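Local coordinates for protein butyryl-CoA dehydrogenase (Marinomonas mediterranea, PDB 6CXT) that belongs to the acyl-CoA dehydrogenase family and binds flavin-adenine dinucleotide between subunits of its assembly, at residues B[286-291]-B[331-336]; B[1-6]-B[295-300]; B[39-44]-B[72-77]. One frame throughout, in Å; residues are numbered along the deposited sequence. Where two conformers were deposited one is given.

Interaction 1: B[286-291]-B[331-336]; sequences ADMGVR and GIDSIR. With FAD (flavin-adenine dinucleotide), chain D.
D333 and M288 bury the most surface here, side by side between two nearly antiparallel helices. The two side chains run past each other in opposite directions: M288 SD lies 3.8 Å from D333 CB, and M288 CG is 3.9 Å from D333 OD2, which places the methionine chain against the stem of the aspartate, with CG also near its carboxylate. A bend at the last torsion of M288 (chi3 68°) turns its methyl group away from D333 toward S334, CE standing 3.7 Å from S334 OG, a hydroxyl hydrogen-bonded to S330 O.

The charged end of D333 is taken up by R291, one turn beyond M288. R291 NH2 donates to D333 OD2 over 2.9 Å in a salt bridge, entering from the anti side of the carboxylate and tilted out of both group planes, which stand 47° apart. D287 O lies 3.6 Å above the centre of the guanidinium, on one of its faces. Water 1 makes a second link, accepting from R291 NH1 and donating to D333 OD2. The other oxygen, D333 OD1, pairs with R284, and R336 NE adds a long contact of 4.0 Å, so this carboxylate sits within a network of three arginines that probably stabilises its negative charge.

The backbone O of R336 accepts from the adenosine ribose hydroxyl O3B of the flavin-adenine dinucleotide at 2.6 Å. The axes of helices 279-306 and 313-338 are 10.9 Å apart at these segments; helix 248-267 closes over M288 and S334, while helix 351-359 packs on I332 and I335.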
loop_
_atom_site.group_PDB
_atom_site.type_symbol
_atom_site.label_atom_id
_atom_site.label_comp_id
_atom_site.label_asym_id
_atom_site.label_seq_id
_atom_site.Cartn_x
_atom_site.Cartn_y
_atom_site.Cartn_z
ATOM N N ALA B 286 -11.118 -3.666 -10.499
ATOM C CA ALA B 286 -10.150 -4.485 -11.206
ATOM C C ALA B 286 -9.155 -5.127 -10.187
ATOM O O ALA B 286 -8.854 -6.299 -10.252
ATOM C CB ALA B 286 -9.368 -3.645 -12.206
ATOM N N ASP B 287 -8.716 -4.330 -9.231
ATOM C CA ASP B 287 -7.776 -4.848 -8.222
ATOM C C ASP B 287 -8.437 -5.852 -7.295
ATOM O O ASP B 287 -7.762 -6.777 -6.844
ATOM C CB ASP B 287 -7.163 -3.713 -7.399
ATOM C CG ASP B 287 -6.134 -2.892 -8.159
ATOM O OD1 ASP B 287 -5.545 -3.359 -9.174
ATOM O OD2 ASP B 287 -5.937 -1.697 -7.754
ATOM N N MET B 288 -9.733 -5.714 -7.000
ATOM C CA MET B 288 -10.432 -6.787 -6.261
ATOM C C MET B 288 -10.383 -8.070 -7.091
ATOM O O MET B 288 -10.168 -9.174 -6.557
ATOM C CB MET B 288 -11.906 -6.395 -6.007
ATOM C CG MET B 288 -12.097 -5.201 -5.091
ATOM S SD MET B 288 -13.845 -4.652 -5.045
ATOM C CE MET B 288 -14.560 -6.056 -4.191
ATOM N N GLY B 289 -10.577 -7.951 -8.409
ATOM C CA GLY B 289 -10.553 -9.169 -9.267
ATOM C C GLY B 289 -9.147 -9.794 -9.288
ATOM O O GLY B 289 -8.982 -11.025 -9.220
ATOM N N VAL B 290 -8.143 -8.939 -9.366
ATOM C CA VAL B 290 -6.746 -9.415 -9.368
ATOM C C VAL B 290 -6.420 -10.169 -8.044
ATOM O O VAL B 290 -5.917 -11.319 -8.057
ATOM C CB VAL B 290 -5.761 -8.259 -9.579
ATOM C CG1 VAL B 290 -4.291 -8.758 -9.429
ATOM C CG2 VAL B 290 -5.998 -7.606 -10.973
ATOM N N ARG B 291 -6.692 -9.500 -6.938
ATOM C CA ARG B 291 -6.371 -10.090 -5.639
ATOM C C ARG B 291 -7.165 -11.392 -5.405
ATOM O O ARG B 291 -6.632 -12.326 -4.810
ATOM C CB ARG B 291 -6.633 -9.071 -4.520
ATOM C CG ARG B 291 -5.585 -7.928 -4.540
ATOM C CD ARG B 291 -5.781 -7.048 -3.268
ATOM N NE ARG B 291 -7.221 -6.684 -3.064
ATOM C CZ ARG B 291 -7.775 -5.487 -3.332
ATOM N NH1 ARG B 291 -7.044 -4.512 -3.853
ATOM N NH2 ARG B 291 -9.090 -5.301 -3.096
ATOM N N GLY B 331 -13.642 -6.304 1.755
ATOM C CA GLY B 331 -14.652 -5.718 2.628
ATOM C C GLY B 331 -14.591 -4.179 2.593
ATOM O O GLY B 331 -15.636 -3.517 2.550
ATOM N N ILE B 332 -13.397 -3.605 2.665
ATOM C CA ILE B 332 -13.293 -2.172 2.631
ATOM C C ILE B 332 -13.707 -1.632 1.231
ATOM O O ILE B 332 -14.502 -0.691 1.115
ATOM C CB ILE B 332 -11.855 -1.725 2.953
ATOM C CG1 ILE B 332 -11.526 -2.051 4.448
ATOM C CG2 ILE B 332 -11.664 -0.221 2.663
ATOM C CD1 ILE B 332 -10.006 -2.083 4.643
ATOM N N ASP B 333 -13.188 -2.251 0.200
ATOM C CA ASP B 333 -13.456 -1.745 -1.176
ATOM C C ASP B 333 -14.980 -1.868 -1.555
ATOM O O ASP B 333 -15.548 -0.964 -2.205
ATOM C CB ASP B 333 -12.582 -2.503 -2.185
ATOM C CG ASP B 333 -11.152 -2.016 -2.180
ATOM O OD1 ASP B 333 -10.891 -0.927 -1.697
ATOM O OD2 ASP B 333 -10.299 -2.667 -2.774
ATOM N N SER B 334 -15.630 -2.952 -1.131
ATOM C CA SER B 334 -17.079 -3.112 -1.327
ATOM C C SER B 334 -17.848 -1.950 -0.696
ATOM O O SER B 334 -18.804 -1.422 -1.286
ATOM C CB SER B 334 -17.557 -4.440 -0.750
ATOM O OG SER B 334 -17.023 -5.485 -1.527
ATOM N N ILE B 335 -17.457 -1.544 0.522
ATOM C CA ILE B 335 -18.096 -0.378 1.117
ATOM C C ILE B 335 -17.817 0.865 0.277
ATOM O O ILE B 335 -18.758 1.634 -0.025
ATOM C CB ILE B 335 -17.678 -0.200 2.611
ATOM C CG1 ILE B 335 -18.303 -1.343 3.437
ATOM C CG2 ILE B 335 -18.095 1.145 3.158
ATOM C CD1 ILE B 335 -17.708 -1.414 4.884
ATOM N N ARG B 336 -16.586 1.092 -0.086
ATOM C CA ARG B 336 -16.269 2.229 -0.891
ATOM C C ARG B 336 -17.110 2.321 -2.190
ATOM O O ARG B 336 -17.589 3.340 -2.513
ATOM C CB ARG B 336 -14.789 2.241 -1.223
ATOM C CG ARG B 336 -13.830 2.430 -0.069
ATOM C CD ARG B 336 -12.452 2.560 -0.638
ATOM N NE ARG B 336 -11.336 2.521 0.276
ATOM C CZ ARG B 336 -10.880 3.545 0.961
ATOM N NH1 ARG B 336 -11.506 4.682 0.950
ATOM N NH2 ARG B 336 -9.820 3.400 1.700
HETATM P PA FAD D . -22.202 7.355 -4.791
HETATM O O1A FAD D . -22.076 8.848 -5.030
HETATM O O2A FAD D . -23.247 6.462 -5.438
HETATM O O5B FAD D . -20.722 6.709 -4.991
HETATM C C5B FAD D . -20.502 5.280 -5.046
HETATM C C4B FAD D . -19.022 5.118 -5.450
HETATM O O4B FAD D . -18.786 5.774 -6.722
HETATM C C3B FAD D . -18.099 5.770 -4.426
HETATM O O3B FAD D . -16.927 4.945 -4.432
HETATM C C2B FAD D . -17.742 7.113 -5.100
HETATM O O2B FAD D . -16.508 7.703 -4.620
HETATM C C1B FAD D . -17.739 6.722 -6.609
HETATM N N9A FAD D . -17.929 7.945 -7.417
HETATM C C8A FAD D . -19.068 8.675 -7.557
HETATM N N7A FAD D . -18.809 9.805 -8.307
HETATM C C5A FAD D . -17.485 9.800 -8.629
HETATM C C6A FAD D . -16.540 10.654 -9.395
HETATM N N6A FAD D . -16.941 11.837 -9.982
HETATM N N1A FAD D . -15.238 10.242 -9.466
HETATM C C2A FAD D . -14.774 9.088 -8.876
HETATM N N3A FAD D . -15.600 8.266 -8.189
HETATM C C4A FAD D . -16.919 8.561 -8.028
HETATM N N1 FAD D . -25.693 13.340 3.324
HETATM C C2 FAD D . -26.370 14.482 3.709
HETATM O O2 FAD D . -26.916 15.141 2.782
HETATM N N3 FAD D . -26.478 14.899 5.003
HETATM C C4 FAD D . -25.966 14.167 6.012
HETATM O O4 FAD D . -26.083 14.557 7.174
HETATM C C4X FAD D . -25.225 12.901 5.678
HETATM N N5 FAD D . -24.701 12.085 6.620
HETATM C C5X FAD D . -24.091 10.904 6.321
HETATM C C6 FAD D . -23.583 10.118 7.390
HETATM C C7 FAD D . -22.966 8.883 7.101
HETATM C C7M FAD D . -22.465 8.037 8.245
HETATM C C8 FAD D . -22.841 8.418 5.709
HETATM C C8M FAD D . -22.172 7.121 5.399
HETATM C C9 FAD D . -23.313 9.209 4.640
HETATM C C9A FAD D . -23.933 10.448 4.920
HETATM N N10 FAD D . -24.463 11.281 3.883
HETATM C C10 FAD D . -25.117 12.508 4.250
HETATM C "C1'" FAD D . -24.388 10.895 2.482
HETATM C "C2'" FAD D . -22.934 11.073 1.985
HETATM O "O2'" FAD D . -22.535 12.448 1.844
HETATM C "C3'" FAD D . -22.761 10.255 0.716
HETATM O "O3'" FAD D . -22.882 8.871 1.105
HETATM C "C4'" FAD D . -21.523 10.521 -0.158
HETATM O "O4'" FAD D . -21.603 11.855 -0.756
HETATM C "C5'" FAD D . -21.411 9.490 -1.290
HETATM O "O5'" FAD D . -22.672 9.437 -1.968
HETATM P P FAD D . -23.337 8.036 -2.236
HETATM O O1P FAD D . -24.636 8.227 -3.024
HETATM O O2P FAD D . -23.483 7.204 -0.976
HETATM O O3P FAD D . -22.352 7.204 -3.192
HETATM O O HOH W 1 -9.105 -2.426 -4.901
#

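Interaction 2: B[1-6]-B[295-300]; sequences MNFEWT and ARLMLY
W5 and Y300 form a T-shaped aromatic pair. W5 CG lies beside the backbone N (chi1 -68°), which turns the indole edge, CZ2 leading, to one face of the tyrosine ring; W5 CZ2 is 3.6 Å from Y300 CZ, the ring centroids are 5.1 Å apart and the planes meet at 83°. On the opposite face of the tyrosine lies the backbone O of R296, 3.3 Å above the plane, so the ring is held between the indole and its own helix.

Apolar contact comes from F3 and L297. The isopropyl end of L297 reaches out with CD2, 3.6 Å from F3 CE2, and the two side chains cross at about a right angle.

Polar bonds lie outside the contact: N2 OD1 accepts from E4 N at 3.0 Å on an in-plane lone pair, an Asx turn that bends the backbone around F3, and also bonds M1 N of the second subunit. The phenol OH of Y300 is hydrogen-bonded to E72.

F3 also meets F3, Y301 and W304 of the second subunit, so the N terminus belongs to a subunit interface. In its own chain it precedes helix 7-19 and lies on helix 279-306, with helix 64-77 beside W5 and Y300.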
loop_
_atom_site.group_PDB
_atom_site.type_symbol
_atom_site.label_atom_id
_atom_site.label_comp_id
_atom_site.label_asym_id
_atom_site.label_seq_id
_atom_site.Cartn_x
_atom_site.Cartn_y
_atom_site.Cartn_z
ATOM N N MET B 1 0.422 -30.056 -15.194
ATOM C CA MET B 1 -0.053 -28.688 -14.812
ATOM C C MET B 1 -1.302 -28.301 -15.599
ATOM O O MET B 1 -1.226 -27.965 -16.794
ATOM C CB MET B 1 1.114 -27.703 -15.012
ATOM C CG MET B 1 0.849 -26.195 -14.969
ATOM S SD MET B 1 0.866 -25.475 -13.327
ATOM C CE MET B 1 2.477 -25.874 -12.613
ATOM N N ASN B 2 -2.458 -28.300 -14.929
ATOM C CA ASN B 2 -3.694 -27.838 -15.556
ATOM C C ASN B 2 -4.653 -27.280 -14.500
ATOM O O ASN B 2 -4.514 -27.597 -13.318
ATOM C CB ASN B 2 -4.400 -28.988 -16.342
ATOM C CG ASN B 2 -5.024 -30.006 -15.421
ATOM O OD1 ASN B 2 -6.182 -29.863 -15.002
ATOM N ND2 ASN B 2 -4.230 -30.989 -15.011
ATOM N N PHE B 3 -5.639 -26.506 -14.946
ATOM C CA PHE B 3 -6.576 -25.870 -14.048
ATOM C C PHE B 3 -7.999 -26.319 -14.312
ATOM O O PHE B 3 -8.960 -25.609 -14.061
ATOM C CB PHE B 3 -6.427 -24.353 -14.142
ATOM C CG PHE B 3 -5.085 -23.870 -13.685
ATOM C CD1 PHE B 3 -4.001 -23.826 -14.578
ATOM C CD2 PHE B 3 -4.875 -23.501 -12.351
ATOM C CE1 PHE B 3 -2.743 -23.402 -14.144
ATOM C CE2 PHE B 3 -3.633 -23.044 -11.933
ATOM C CZ PHE B 3 -2.564 -23.004 -12.829
ATOM N N GLU B 4 -8.104 -27.551 -14.793
ATOM C CA GLU B 4 -9.371 -28.129 -15.221
ATOM C C GLU B 4 -9.987 -28.896 -14.038
ATOM O O GLU B 4 -9.295 -29.649 -13.349
ATOM C CB GLU B 4 -9.062 -29.043 -16.441
ATOM C CG GLU B 4 -10.206 -29.822 -17.070
ATOM C CD GLU B 4 -11.084 -29.019 -18.026
ATOM O OE1 GLU B 4 -11.085 -27.755 -17.990
ATOM O OE2 GLU B 4 -11.786 -29.677 -18.839
ATOM N N TRP B 5 -11.255 -28.640 -13.756
ATOM C CA TRP B 5 -11.999 -29.439 -12.752
ATOM C C TRP B 5 -12.672 -30.597 -13.493
ATOM O O TRP B 5 -13.147 -30.383 -14.601
ATOM C CB TRP B 5 -13.058 -28.574 -12.055
ATOM C CG TRP B 5 -12.409 -27.511 -11.185
ATOM C CD1 TRP B 5 -12.220 -26.175 -11.489
ATOM C CD2 TRP B 5 -11.847 -27.714 -9.889
ATOM N NE1 TRP B 5 -11.563 -25.546 -10.443
ATOM C CE2 TRP B 5 -11.324 -26.459 -9.451
ATOM C CE3 TRP B 5 -11.722 -28.830 -9.048
ATOM C CZ2 TRP B 5 -10.685 -26.302 -8.223
ATOM C CZ3 TRP B 5 -11.106 -28.663 -7.792
ATOM C CH2 TRP B 5 -10.589 -27.402 -7.404
ATOM N N THR B 6 -12.721 -31.792 -12.895
ATOM C CA THR B 6 -13.502 -32.909 -13.498
ATOM C C THR B 6 -14.979 -32.564 -13.522
ATOM O O THR B 6 -15.456 -31.654 -12.804
ATOM C CB THR B 6 -13.318 -34.255 -12.745
ATOM O OG1 THR B 6 -13.981 -34.191 -11.484
ATOM C CG2 THR B 6 -11.847 -34.621 -12.523
ATOM N N ALA B 295 -5.591 -15.021 -4.810
ATOM C CA ALA B 295 -5.863 -15.760 -3.541
ATOM C C ALA B 295 -6.418 -17.164 -3.851
ATOM O O ALA B 295 -6.017 -18.164 -3.200
ATOM C CB ALA B 295 -6.833 -14.969 -2.674
ATOM N N ARG B 296 -7.305 -17.249 -4.859
ATOM C CA ARG B 296 -7.918 -18.524 -5.279
ATOM C C ARG B 296 -6.855 -19.491 -5.803
ATOM O O ARG B 296 -6.872 -20.675 -5.468
ATOM C CB ARG B 296 -9.012 -18.289 -6.336
ATOM C CG ARG B 296 -9.647 -19.575 -6.808
ATOM C CD ARG B 296 -10.734 -19.353 -7.831
ATOM N NE ARG B 296 -11.894 -18.665 -7.272
ATOM C CZ ARG B 296 -12.353 -17.502 -7.705
ATOM N NH1 ARG B 296 -11.741 -16.852 -8.704
ATOM N NH2 ARG B 296 -13.454 -16.999 -7.185
ATOM N N LEU B 297 -5.968 -19.015 -6.675
ATOM C CA LEU B 297 -4.887 -19.862 -7.187
ATOM C C LEU B 297 -3.967 -20.339 -6.037
ATOM O O LEU B 297 -3.467 -21.449 -6.087
ATOM C CB LEU B 297 -4.030 -19.082 -8.209
ATOM C CG LEU B 297 -4.812 -18.858 -9.565
ATOM C CD1 LEU B 297 -4.079 -17.887 -10.506
ATOM C CD2 LEU B 297 -5.056 -20.190 -10.299
ATOM N N MET B 298 -3.655 -19.446 -5.088
ATOM C CA MET B 298 -2.832 -19.790 -3.947
ATOM C C MET B 298 -3.476 -20.861 -3.094
ATOM O O MET B 298 -2.765 -21.729 -2.615
ATOM C CB MET B 298 -2.500 -18.536 -3.106
ATOM C CG MET B 298 -1.610 -17.669 -3.989
ATOM S SD MET B 298 -1.228 -16.140 -3.138
ATOM C CE MET B 298 -0.029 -16.687 -1.942
ATOM N N LEU B 299 -4.802 -20.791 -2.957
ATOM C CA LEU B 299 -5.572 -21.817 -2.231
ATOM C C LEU B 299 -5.464 -23.164 -2.956
ATOM O O LEU B 299 -5.171 -24.192 -2.330
ATOM C CB LEU B 299 -7.041 -21.320 -2.171
ATOM C CG LEU B 299 -8.099 -22.330 -1.684
ATOM C CD1 LEU B 299 -7.831 -22.715 -0.211
ATOM C CD2 LEU B 299 -9.539 -21.844 -1.957
ATOM N N TYR B 300 -5.732 -23.143 -4.264
ATOM C CA TYR B 300 -5.689 -24.369 -5.099
ATOM C C TYR B 300 -4.298 -25.002 -5.036
ATOM O O TYR B 300 -4.160 -26.203 -4.830
ATOM C CB TYR B 300 -6.103 -24.094 -6.544
ATOM C CG TYR B 300 -7.558 -23.702 -6.724
ATOM C CD1 TYR B 300 -8.490 -23.776 -5.634
ATOM C CD2 TYR B 300 -8.005 -23.204 -7.959
ATOM C CE1 TYR B 300 -9.806 -23.412 -5.819
ATOM C CE2 TYR B 300 -9.344 -22.842 -8.161
ATOM C CZ TYR B 300 -10.226 -22.926 -7.072
ATOM O OH TYR B 300 -11.526 -22.563 -7.251
#

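Interaction 3: B[39-44]-B[72-77]; sequences NALGDF and EGLGQS
L74 projects from helix 64-77 at the last turn of helix 35-44, where F44 and L41 receive it. Its CB points toward that helix but stays short of contact, 5.3 Å from L41 CD2 and farther from the phenylalanine ring. L74 CG follows, beside the backbone N (chi1 -67°), and comes within 4.2 Å of F44 CE2, which brings the branch point up to the aromatic ring. From there the isopropyl fork divides the work. CD1 makes the closest approach, 3.8 Å from F44 CE2, and also faces L41, whose CD2 stands 4.3 Å away, so this one methyl bridges the two partners on helix 35-44. L74 CD2 lies over one face of the F44 ring, 4.1 Å from F44 CE2.

F44 arrives from the other direction, and the two side chains slide past each other. Its CG lies opposite the backbone N (chi1 170°), a setting that carries the ring out from the end of its helix so that the CE2 corner meets both leucine methyls. L41 contributes from one turn earlier: its CB does not aim directly at helix 64-77, but its end swings nearer. The meeting is wholly apolar, a small leucine and phenylalanine patch in the N-terminal helical domain of the acyl-CoA dehydrogenase fold.

That patch continues on several sides. F19 of helix 7-19 touches L41 and L74, and its ring meets that of F44 with the planes about 35° apart; Y46, in the loop after helix 35-44, touches both leucines; and L84 of helix 81-101 packs on L41 and L74.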
loop_
_atom_site.group_PDB
_atom_site.type_symbol
_atom_site.label_atom_id
_atom_site.label_comp_id
_atom_site.label_asym_id
_atom_site.label_seq_id
_atom_site.Cartn_x
_atom_site.Cartn_y
_atom_site.Cartn_z
ATOM N N ASN B 39 -27.769 -27.890 10.896
ATOM C CA ASN B 39 -28.238 -29.237 10.527
ATOM C C ASN B 39 -28.448 -29.376 9.010
ATOM O O ASN B 39 -28.122 -30.418 8.437
ATOM C CB ASN B 39 -29.530 -29.629 11.314
ATOM C CG ASN B 39 -29.284 -29.736 12.816
ATOM O OD1 ASN B 39 -28.157 -29.967 13.252
ATOM N ND2 ASN B 39 -30.337 -29.552 13.612
ATOM N N ALA B 40 -28.910 -28.303 8.359
ATOM C CA ALA B 40 -29.027 -28.321 6.899
ATOM C C ALA B 40 -27.677 -28.506 6.199
ATOM O O ALA B 40 -27.552 -29.302 5.240
ATOM C CB ALA B 40 -29.785 -27.116 6.380
ATOM N N LEU B 41 -26.657 -27.799 6.696
ATOM C CA LEU B 41 -25.290 -28.023 6.208
ATOM C C LEU B 41 -24.825 -29.466 6.479
ATOM O O LEU B 41 -24.171 -30.060 5.644
ATOM C CB LEU B 41 -24.297 -27.045 6.899
ATOM C CG LEU B 41 -24.336 -25.632 6.292
ATOM C CD1 LEU B 41 -23.754 -24.615 7.272
ATOM C CD2 LEU B 41 -23.594 -25.600 4.939
ATOM N N GLY B 42 -25.178 -30.006 7.651
ATOM C CA GLY B 42 -24.960 -31.422 7.976
ATOM C C GLY B 42 -25.564 -32.350 6.938
ATOM O O GLY B 42 -24.861 -33.214 6.396
ATOM N N ASP B 43 -26.850 -32.175 6.658
ATOM C CA ASP B 43 -27.504 -32.947 5.584
ATOM C C ASP B 43 -26.894 -32.763 4.192
ATOM O O ASP B 43 -26.814 -33.696 3.429
ATOM C CB ASP B 43 -28.985 -32.587 5.509
ATOM C CG ASP B 43 -29.712 -32.875 6.804
ATOM O OD1 ASP B 43 -29.176 -33.604 7.649
ATOM O OD2 ASP B 43 -30.818 -32.350 6.992
ATOM N N PHE B 44 -26.466 -31.548 3.853
ATOM C CA PHE B 44 -25.766 -31.325 2.590
ATOM C C PHE B 44 -24.468 -32.146 2.508
ATOM O O PHE B 44 -24.073 -32.551 1.434
ATOM C CB PHE B 44 -25.524 -29.803 2.377
ATOM C CG PHE B 44 -24.606 -29.465 1.231
ATOM C CD1 PHE B 44 -25.112 -29.312 -0.065
ATOM C CD2 PHE B 44 -23.237 -29.297 1.447
ATOM C CE1 PHE B 44 -24.259 -28.984 -1.138
ATOM C CE2 PHE B 44 -22.379 -28.989 0.375
ATOM C CZ PHE B 44 -22.906 -28.817 -0.918
ATOM N N GLU B 72 -15.510 -23.486 -1.058
ATOM C CA GLU B 72 -15.493 -22.196 -1.768
ATOM C C GLU B 72 -16.865 -21.891 -2.295
ATOM O O GLU B 72 -17.348 -20.752 -2.151
ATOM C CB GLU B 72 -14.516 -22.263 -2.933
ATOM C CG GLU B 72 -14.448 -20.967 -3.732
ATOM C CD GLU B 72 -13.611 -21.122 -5.007
ATOM O OE1 GLU B 72 -12.895 -22.144 -5.164
ATOM O OE2 GLU B 72 -13.698 -20.225 -5.885
ATOM N N GLY B 73 -17.502 -22.898 -2.933
ATOM C CA GLY B 73 -18.857 -22.715 -3.454
ATOM C C GLY B 73 -19.827 -22.296 -2.363
ATOM O O GLY B 73 -20.663 -21.380 -2.533
ATOM N N LEU B 74 -19.722 -22.951 -1.216
ATOM C CA LEU B 74 -20.613 -22.573 -0.084
ATOM C C LEU B 74 -20.303 -21.156 0.400
ATOM O O LEU B 74 -21.221 -20.419 0.718
ATOM C CB LEU B 74 -20.489 -23.554 1.100
ATOM C CG LEU B 74 -21.007 -24.993 0.812
ATOM C CD1 LEU B 74 -20.627 -25.981 1.914
ATOM C CD2 LEU B 74 -22.534 -24.929 0.627
ATOM N N GLY B 75 -19.015 -20.799 0.449
ATOM C CA GLY B 75 -18.610 -19.440 0.910
ATOM C C GLY B 75 -19.176 -18.406 -0.037
ATOM O O GLY B 75 -19.490 -17.289 0.397
ATOM N N GLN B 76 -19.309 -18.780 -1.323
ATOM C CA GLN B 76 -19.920 -17.860 -2.319
ATOM C C GLN B 76 -21.450 -17.728 -2.160
ATOM O O GLN B 76 -22.008 -16.603 -2.207
ATOM C CB GLN B 76 -19.504 -18.259 -3.774
ATOM C CG GLN B 76 -19.935 -17.230 -4.809
ATOM C CD GLN B 76 -19.501 -17.629 -6.217
ATOM O OE1 GLN B 76 -18.468 -18.236 -6.407
ATOM N NE2 GLN B 76 -20.280 -17.242 -7.196
ATOM N N SER B 77 -22.139 -18.835 -1.910
ATOM C CA SER B 77 -23.597 -18.763 -1.990
ATOM C C SER B 77 -24.245 -18.554 -0.621
ATOM O O SER B 77 -25.371 -18.107 -0.577
ATOM C CB SER B 77 -24.137 -20.024 -2.638
ATOM O OG SER B 77 -23.826 -21.135 -1.837
#

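Interactions 1 and 2 share helix 279-306, with centres 21 Å apart and adjoining segments, and both face the second subunit. Interaction 3 is nested inside the loop of chain that interaction 2 closes, and the two touch through E72: its OE2 forms a salt bridge with R296 NE at 2.8 Å, and its OE1 is probably hydrogen-bonded to Y300 OH at 2.5 Å. The N-terminal and C-terminal helical regions are thereby joined. Interaction 1 stays clear of interaction 3, nearest atoms being about 11 Å apart. It is the contact beside flavin-adenine dinucleotide, which is also hydrogen-bonded to S132, T158, T365 and D367 of the third subunit.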